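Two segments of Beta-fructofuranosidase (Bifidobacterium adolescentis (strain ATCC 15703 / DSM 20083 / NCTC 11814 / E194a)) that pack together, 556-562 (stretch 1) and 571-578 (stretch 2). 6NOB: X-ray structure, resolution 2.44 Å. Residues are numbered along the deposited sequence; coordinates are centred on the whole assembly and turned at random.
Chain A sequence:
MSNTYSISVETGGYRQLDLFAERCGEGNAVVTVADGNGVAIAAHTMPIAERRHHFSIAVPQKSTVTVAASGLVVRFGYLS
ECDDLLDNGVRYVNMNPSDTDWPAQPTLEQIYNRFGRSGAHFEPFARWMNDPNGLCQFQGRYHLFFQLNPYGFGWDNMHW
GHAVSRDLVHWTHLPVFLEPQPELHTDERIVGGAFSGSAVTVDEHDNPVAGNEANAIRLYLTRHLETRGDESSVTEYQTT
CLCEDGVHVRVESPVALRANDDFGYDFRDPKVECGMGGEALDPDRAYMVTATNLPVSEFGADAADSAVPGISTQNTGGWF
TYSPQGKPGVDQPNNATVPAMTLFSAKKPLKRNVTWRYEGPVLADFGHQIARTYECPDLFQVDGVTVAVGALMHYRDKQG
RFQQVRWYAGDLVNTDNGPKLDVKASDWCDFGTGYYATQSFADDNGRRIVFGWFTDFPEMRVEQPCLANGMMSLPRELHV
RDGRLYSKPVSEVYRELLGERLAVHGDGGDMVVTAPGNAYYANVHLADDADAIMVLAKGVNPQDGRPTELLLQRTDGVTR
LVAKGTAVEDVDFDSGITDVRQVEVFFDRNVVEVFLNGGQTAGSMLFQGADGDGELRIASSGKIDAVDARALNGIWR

Stretch 1, residues 556-562: DGVTRLV
Stretch 2 571-578: VDFDSGIT

Stretch 1 enters through a positive-phi turn at Gly557 (83/-9) and runs as an extended strand from Val558 (-101/122, chi1 t) through Thr559 (-104/132, chi1 m) to Val562. The end-to-end directions lie 128° apart, and the local pairing is antiparallel; 395 Å² is buried in all. The register is set by Arg560 opposite Asp574, a non-hydrogen-bonded pair with CA atoms 4.4 Å apart.

Stretch 2 opens at Val571. A water lies between Val571 O, 2.7 Å from it, and Leu561 O, 2.6 Å from it, and accepts from Phe573 N. Asp572 (-89/97, chi1 t) starts sideways, yet its carboxylate reaches Arg560: Arg560 NE to Asp572 OD1 is 2.5 Å, a nearly straight salt bridge near the guanidinium plane. Aspartate suits this place because its charge meets the guanidinium. Arg560 (-150/153) has chi1 p, chi2 t, chi3 p and chi4 81°.

Phe573 (-83/59, chi1 m, chi2 -73°) is buried on the same sheet face as Leu561 (-80/146, chi1 m, chi2 t), the Phe573 and Leu561 CB atoms 3.8 Å apart; apolar side chains suit this buried face. The carbonyl serves the strand twice: Leu561 N donates to Phe573 O at 3.2 Å, and Arg560 CA makes a CA-H...O contact with Phe573 O at 3.1 Å.

Asp574 (-63/127, chi1 t) shares the other face with Arg560. Asp574 OD1 accepts from Gly576 N at 2.9 Å, bracing the turn, while Asp574 OD2 lies 3.7 Å from Val558 CG1.

Ser575 (-65/-25, chi1 p) points toward stretch 1, and Ser575 N donates to Thr559 O at 2.8 Å. One water accepts from Thr559 N and lies beside Asp574 OD1 and Ser575 OG.

Gly576 (83/9) suits glycine because a CB would jam against the preceding carbonyl. Beyond it, Ile577 (-134/160) and Gly557 share a water that donates to both carbonyls and accepts from Thr559 OG1; Thr578 (-105/166) ends the stretch, exposed.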

# COMPACT_ATOMS: atom_id res chain seq x y z
N ASP A 556 -12.49 -5.98 -30.95
CA ASP A 556 -13.87 -5.53 -31.14
C ASP A 556 -14.23 -4.44 -30.13
O ASP A 556 -15.26 -4.48 -29.47
CB ASP A 556 -14.84 -6.71 -31.06
CG ASP A 556 -14.48 -7.83 -32.00
OD1 ASP A 556 -13.92 -7.55 -33.08
OD2 ASP A 556 -14.76 -9.01 -31.67
N GLY A 557 -13.34 -3.45 -30.02
CA GLY A 557 -13.59 -2.29 -29.19
C GLY A 557 -13.29 -2.45 -27.72
O GLY A 557 -13.32 -1.46 -26.99
N VAL A 558 -13.00 -3.66 -27.25
CA VAL A 558 -12.74 -3.92 -25.84
C VAL A 558 -11.23 -4.03 -25.65
O VAL A 558 -10.58 -4.86 -26.28
CB VAL A 558 -13.45 -5.19 -25.36
CG1 VAL A 558 -13.15 -5.44 -23.88
CG2 VAL A 558 -14.95 -5.09 -25.60
N THR A 559 -10.69 -3.18 -24.78
CA THR A 559 -9.27 -3.18 -24.46
C THR A 559 -9.07 -3.82 -23.09
O THR A 559 -9.77 -3.47 -22.13
CB THR A 559 -8.70 -1.76 -24.46
OG1 THR A 559 -9.03 -1.10 -25.69
CG2 THR A 559 -7.19 -1.79 -24.30
N ARG A 560 -8.12 -4.75 -23.00
CA ARG A 560 -7.88 -5.44 -21.75
C ARG A 560 -6.42 -5.84 -21.64
O ARG A 560 -5.73 -6.03 -22.65
CB ARG A 560 -8.78 -6.69 -21.62
CG ARG A 560 -8.84 -7.54 -22.87
CD ARG A 560 -9.48 -8.89 -22.60
NE ARG A 560 -10.93 -8.81 -22.43
CZ ARG A 560 -11.80 -8.74 -23.44
NH1 ARG A 560 -11.37 -8.74 -24.69
NH2 ARG A 560 -13.10 -8.68 -23.19
N LEU A 561 -5.96 -5.96 -20.40
CA LEU A 561 -4.69 -6.61 -20.12
C LEU A 561 -4.88 -8.13 -20.15
O LEU A 561 -5.93 -8.64 -19.78
CB LEU A 561 -4.14 -6.18 -18.76
CG LEU A 561 -3.41 -4.84 -18.69
CD1 LEU A 561 -3.18 -4.45 -17.23
CD2 LEU A 561 -2.09 -4.88 -19.45
N VAL A 562 -3.85 -8.83 -20.61
CA VAL A 562 -3.87 -10.29 -20.67
C VAL A 562 -2.59 -10.82 -20.04
O VAL A 562 -1.49 -10.37 -20.38
CB VAL A 562 -3.99 -10.81 -22.12
CG1 VAL A 562 -4.30 -12.30 -22.12
CG2 VAL A 562 -5.07 -10.04 -22.88
N VAL A 571 -8.79 -14.31 -15.99
CA VAL A 571 -9.45 -13.10 -15.50
C VAL A 571 -9.53 -12.08 -16.64
O VAL A 571 -8.53 -11.85 -17.34
CB VAL A 571 -8.71 -12.52 -14.29
CG1 VAL A 571 -9.35 -11.21 -13.86
CG2 VAL A 571 -8.72 -13.53 -13.15
N ASP A 572 -10.70 -11.47 -16.81
CA ASP A 572 -10.95 -10.51 -17.88
C ASP A 572 -10.58 -9.12 -17.37
O ASP A 572 -11.38 -8.45 -16.71
CB ASP A 572 -12.41 -10.58 -18.31
CG ASP A 572 -12.73 -9.65 -19.47
OD1 ASP A 572 -11.80 -9.08 -20.06
OD2 ASP A 572 -13.93 -9.48 -19.77
N PHE A 573 -9.37 -8.66 -17.68
CA PHE A 573 -8.90 -7.35 -17.22
C PHE A 573 -9.41 -6.24 -18.15
O PHE A 573 -8.65 -5.49 -18.75
CB PHE A 573 -7.38 -7.33 -17.11
CG PHE A 573 -6.84 -8.34 -16.14
CD1 PHE A 573 -6.98 -8.14 -14.77
CD2 PHE A 573 -6.19 -9.47 -16.59
CE1 PHE A 573 -6.48 -9.07 -13.87
CE2 PHE A 573 -5.69 -10.40 -15.69
CZ PHE A 573 -5.83 -10.20 -14.33
N ASP A 574 -10.74 -6.16 -18.24
CA ASP A 574 -11.39 -5.16 -19.08
C ASP A 574 -11.07 -3.76 -18.57
O ASP A 574 -11.28 -3.44 -17.40
CB ASP A 574 -12.90 -5.39 -19.07
CG ASP A 574 -13.64 -4.60 -20.13
OD1 ASP A 574 -13.13 -3.55 -20.57
OD2 ASP A 574 -14.74 -5.03 -20.53
N SER A 575 -10.57 -2.90 -19.48
CA SER A 575 -10.22 -1.54 -19.09
C SER A 575 -11.44 -0.74 -18.67
O SER A 575 -11.32 0.22 -17.90
CB SER A 575 -9.49 -0.83 -20.23
OG SER A 575 -10.40 -0.35 -21.20
N GLY A 576 -12.62 -1.11 -19.15
CA GLY A 576 -13.85 -0.45 -18.76
C GLY A 576 -14.16 0.83 -19.51
O GLY A 576 -15.10 1.54 -19.12
N ILE A 577 -13.42 1.15 -20.56
CA ILE A 577 -13.69 2.34 -21.36
C ILE A 577 -13.64 1.97 -22.84
O ILE A 577 -13.06 0.95 -23.23
CB ILE A 577 -12.70 3.49 -21.07
CG1 ILE A 577 -11.31 3.15 -21.63
CG2 ILE A 577 -12.63 3.79 -19.58
CD1 ILE A 577 -10.36 4.33 -21.63
N THR A 578 -14.25 2.81 -23.65
CA THR A 578 -14.21 2.69 -25.10
C THR A 578 -13.28 3.74 -25.68
O THR A 578 -12.88 4.70 -25.01
CB THR A 578 -15.61 2.83 -25.70
OG1 THR A 578 -16.24 4.01 -25.17
CG2 THR A 578 -16.46 1.62 -25.36
O HOH W 1 -11.84 -0.05 -25.66
O HOH W 2 -12.27 -1.94 -22.72
O HOH W 3 -7.75 -10.55 -19.60